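Local structure of probable ferredoxin-dependent nitrite reductase NirA (Mycobacterium tuberculosis, 1ZJ8) at residues A119-L124 with T370-L375. The protein catalyses the ferredoxin-dependent reduction of sulfite to sulfide, using a siroheme and a [4Fe-4S] cluster, probably as a step in making sulfur-containing amino acids and cofactors. Numbering follows the deposited sequence.
Sequences AALRTL and TAVADL
Leu-121 reaches across to helix 366-379 with one branch, CD2, which meets Val-372 CG1 at 3.6 Å and lies beside the backbone N and the methyl of Ala-373. Its CG stands anti to the backbone N (chi1 -172°), which carries the isobutyl group off helix 118-131 into the buried side of the interface. There strand 384-386 lies beneath both helices: Leu-121 rests on Ile-384 and Phe-386, and Val-372 on the same Ile-384, while Leu-116 adds to the packing around Leu-121. Between this apolar layer and the solvent side sits Ala-373, whose CB meets Arg-122 CB at 3.9 Å. Consistent with so small a residue facing helix 118-131, the two segment axes come within 8.1 Å, running nearly antiparallel at 157°. Each helix belongs to one of the two ferredoxin-like half domains that nitrite and sulfite reductases of this family carry, so the contact joins the two halves helix to helix, away from the siroheme and the cluster. On the outer side the packing gives way to charge. The Arg-122 chain starts out extended and bends at chi3 (-46°), bringing the guanidinium over the Ala-373 methyl, which lies under one face near its rim. Exposed Asp-374 meets the edge of that group in a salt bridge: Arg-122 NH1 donates to Asp-374 OD1 at 2.6 Å, from the syn side but tilted out of the carboxylate plane, with OD1 near the guanidinium plane, and Arg-122 NH2 adds a weak bond to the same OD1 at 3.2 Å. Thr-370 flanks this end through CG2, 4.2 Å from Arg-122 NH1, while its hydroxyl hydrogen-bonds to Gly-366 O within its own helix.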
ATOM      1  N   ALA A 119      21.078   2.863  10.138  1.00 33.67           N
ATOM      2  CA  ALA A 119      20.791   2.820  11.583  1.00 33.76           C
ATOM      3  C   ALA A 119      19.307   2.574  11.873  1.00 34.07           C
ATOM      4  O   ALA A 119      18.975   1.776  12.760  1.00 34.55           O
ATOM      5  CB  ALA A 119      21.248   4.109  12.249  1.00 33.51           C
ATOM      6  N   ALA A 120      18.434   3.252  11.130  1.00 34.00           N
ATOM      7  CA  ALA A 120      17.003   3.106  11.315  1.00 34.29           C
ATOM      8  C   ALA A 120      16.554   1.701  10.926  1.00 34.47           C
ATOM      9  O   ALA A 120      15.682   1.125  11.581  1.00 34.61           O
ATOM     10  CB  ALA A 120      16.247   4.165  10.501  1.00 34.10           C
ATOM     11  N   LEU A 121      17.142   1.160   9.862  1.00 34.93           N
ATOM     12  CA  LEU A 121      16.825  -0.184   9.387  1.00 35.32           C
ATOM     13  C   LEU A 121      17.262  -1.244  10.414  1.00 35.86           C
ATOM     14  O   LEU A 121      16.565  -2.245  10.623  1.00 36.01           O
ATOM     15  CB  LEU A 121      17.498  -0.439   8.040  1.00 35.36           C
ATOM     16  CG  LEU A 121      17.068  -1.749   7.349  1.00 35.58           C
ATOM     17  CD1 LEU A 121      15.682  -1.591   6.735  1.00 35.53           C
ATOM     18  CD2 LEU A 121      18.094  -2.243   6.306  1.00 35.18           C
ATOM     19  N   ARG A 122      18.402  -1.008  11.063  1.00 36.27           N
ATOM     20  CA  ARG A 122      18.872  -1.872  12.141  1.00 36.58           C
ATOM     21  C   ARG A 122      17.938  -1.873  13.360  1.00 37.03           C
ATOM     22  O   ARG A 122      17.671  -2.934  13.955  1.00 37.15           O
ATOM     23  CB  ARG A 122      20.263  -1.451  12.564  1.00 36.37           C
ATOM     24  CG  ARG A 122      20.855  -2.354  13.616  1.00 36.49           C
ATOM     25  CD  ARG A 122      22.186  -1.827  14.079  1.00 36.82           C
ATOM     26  NE  ARG A 122      23.035  -1.423  12.961  1.00 37.01           N
ATOM     27  CZ  ARG A 122      23.677  -2.275  12.169  1.00 38.70           C
ATOM     28  NH1 ARG A 122      23.565  -3.598  12.360  1.00 38.73           N
ATOM     29  NH2 ARG A 122      24.432  -1.806  11.175  1.00 38.59           N
ATOM     30  N   THR A 123      17.458  -0.687  13.726  1.00 37.37           N
ATOM     31  CA  THR A 123      16.527  -0.530  14.835  1.00 37.62           C
ATOM     32  C   THR A 123      15.251  -1.329  14.535  1.00 37.98           C
ATOM     33  O   THR A 123      14.841  -2.164  15.331  1.00 38.07           O
ATOM     34  CB  THR A 123      16.220   0.980  15.071  1.00 37.89           C
ATOM     35  OG1 THR A 123      17.447   1.692  15.340  1.00 37.26           O
ATOM     36  CG2 THR A 123      15.196   1.183  16.229  1.00 37.74           C
ATOM     37  N   LEU A 124      14.664  -1.096  13.367  1.00 38.22           N
ATOM     38  CA  LEU A 124      13.544  -1.893  12.893  1.00 38.55           C
ATOM     39  C   LEU A 124      13.795  -3.391  13.046  1.00 38.40           C
ATOM     40  O   LEU A 124      12.906  -4.146  13.433  1.00 38.12           O
ATOM     41  CB  LEU A 124      13.279  -1.578  11.424  1.00 38.70           C
ATOM     42  CG  LEU A 124      12.264  -0.470  11.159  1.00 40.04           C
ATOM     43  CD1 LEU A 124      12.094   0.502  12.340  1.00 40.76           C
ATOM     44  CD2 LEU A 124      12.657   0.299   9.889  1.00 39.64           C
ATOM     45  N   THR A 370      18.052  -6.778   9.963  1.00 30.94           N
ATOM     46  CA  THR A 370      19.295  -6.470  10.643  1.00 30.99           C
ATOM     47  C   THR A 370      20.428  -6.946   9.762  1.00 30.86           C
ATOM     48  O   THR A 370      21.427  -6.243   9.596  1.00 30.88           O
ATOM     49  CB  THR A 370      19.340  -7.031  12.077  1.00 31.07           C
ATOM     50  OG1 THR A 370      18.175  -6.575  12.771  1.00 32.04           O
ATOM     51  CG2 THR A 370      20.569  -6.514  12.845  1.00 30.80           C
ATOM     52  N   ALA A 371      20.246  -8.112   9.154  1.00 30.90           N
ATOM     53  CA  ALA A 371      21.260  -8.667   8.246  1.00 30.87           C
ATOM     54  C   ALA A 371      21.581  -7.715   7.083  1.00 30.82           C
ATOM     55  O   ALA A 371      22.761  -7.556   6.704  1.00 30.88           O
ATOM     56  CB  ALA A 371      20.804 -10.011   7.731  1.00 30.60           C
ATOM     57  N   VAL A 372      20.530  -7.098   6.538  1.00 30.63           N
ATOM     58  CA  VAL A 372      20.650  -6.138   5.435  1.00 31.14           C
ATOM     59  C   VAL A 372      21.394  -4.876   5.896  1.00 31.40           C
ATOM     60  O   VAL A 372      22.195  -4.308   5.152  1.00 31.30           O
ATOM     61  CB  VAL A 372      19.245  -5.715   4.861  1.00 31.16           C
ATOM     62  CG1 VAL A 372      19.383  -4.556   3.860  1.00 31.18           C
ATOM     63  CG2 VAL A 372      18.517  -6.892   4.219  1.00 30.40           C
ATOM     64  N   ALA A 373      21.132  -4.445   7.125  1.00 31.82           N
ATOM     65  CA  ALA A 373      21.808  -3.265   7.660  1.00 32.09           C
ATOM     66  C   ALA A 373      23.322  -3.442   7.678  1.00 32.40           C
ATOM     67  O   ALA A 373      24.051  -2.498   7.359  1.00 32.82           O
ATOM     68  CB  ALA A 373      21.285  -2.930   9.047  1.00 32.10           C
ATOM     69  N   ASP A 374      23.788  -4.645   8.018  1.00 32.65           N
ATOM     70  CA  ASP A 374      25.239  -4.941   8.061  1.00 32.97           C
ATOM     71  C   ASP A 374      25.855  -5.058   6.671  1.00 32.86           C
ATOM     72  O   ASP A 374      27.019  -4.668   6.455  1.00 32.41           O
ATOM     73  CB  ASP A 374      25.512  -6.197   8.908  1.00 33.51           C
ATOM     74  CG  ASP A 374      25.067  -6.014  10.359  1.00 35.12           C
ATOM     75  OD1 ASP A 374      25.290  -4.903  10.894  1.00 35.52           O
ATOM     76  OD2 ASP A 374      24.457  -6.943  10.949  1.00 38.03           O
ATOM     77  N   LEU A 375      25.067  -5.587   5.732  1.00 32.76           N
ATOM     78  CA  LEU A 375      25.458  -5.599   4.323  1.00 32.82           C
ATOM     79  C   LEU A 375      25.594  -4.169   3.798  1.00 32.86           C
ATOM     80  O   LEU A 375      26.543  -3.855   3.070  1.00 32.79           O
ATOM     81  CB  LEU A 375      24.433  -6.355   3.482  1.00 32.80           C
ATOM     82  CG  LEU A 375      24.422  -7.876   3.625  1.00 32.99           C
ATOM     83  CD1 LEU A 375      23.235  -8.470   2.883  1.00 33.82           C
ATOM     84  CD2 LEU A 375      25.726  -8.475   3.122  1.00 32.84           C
TER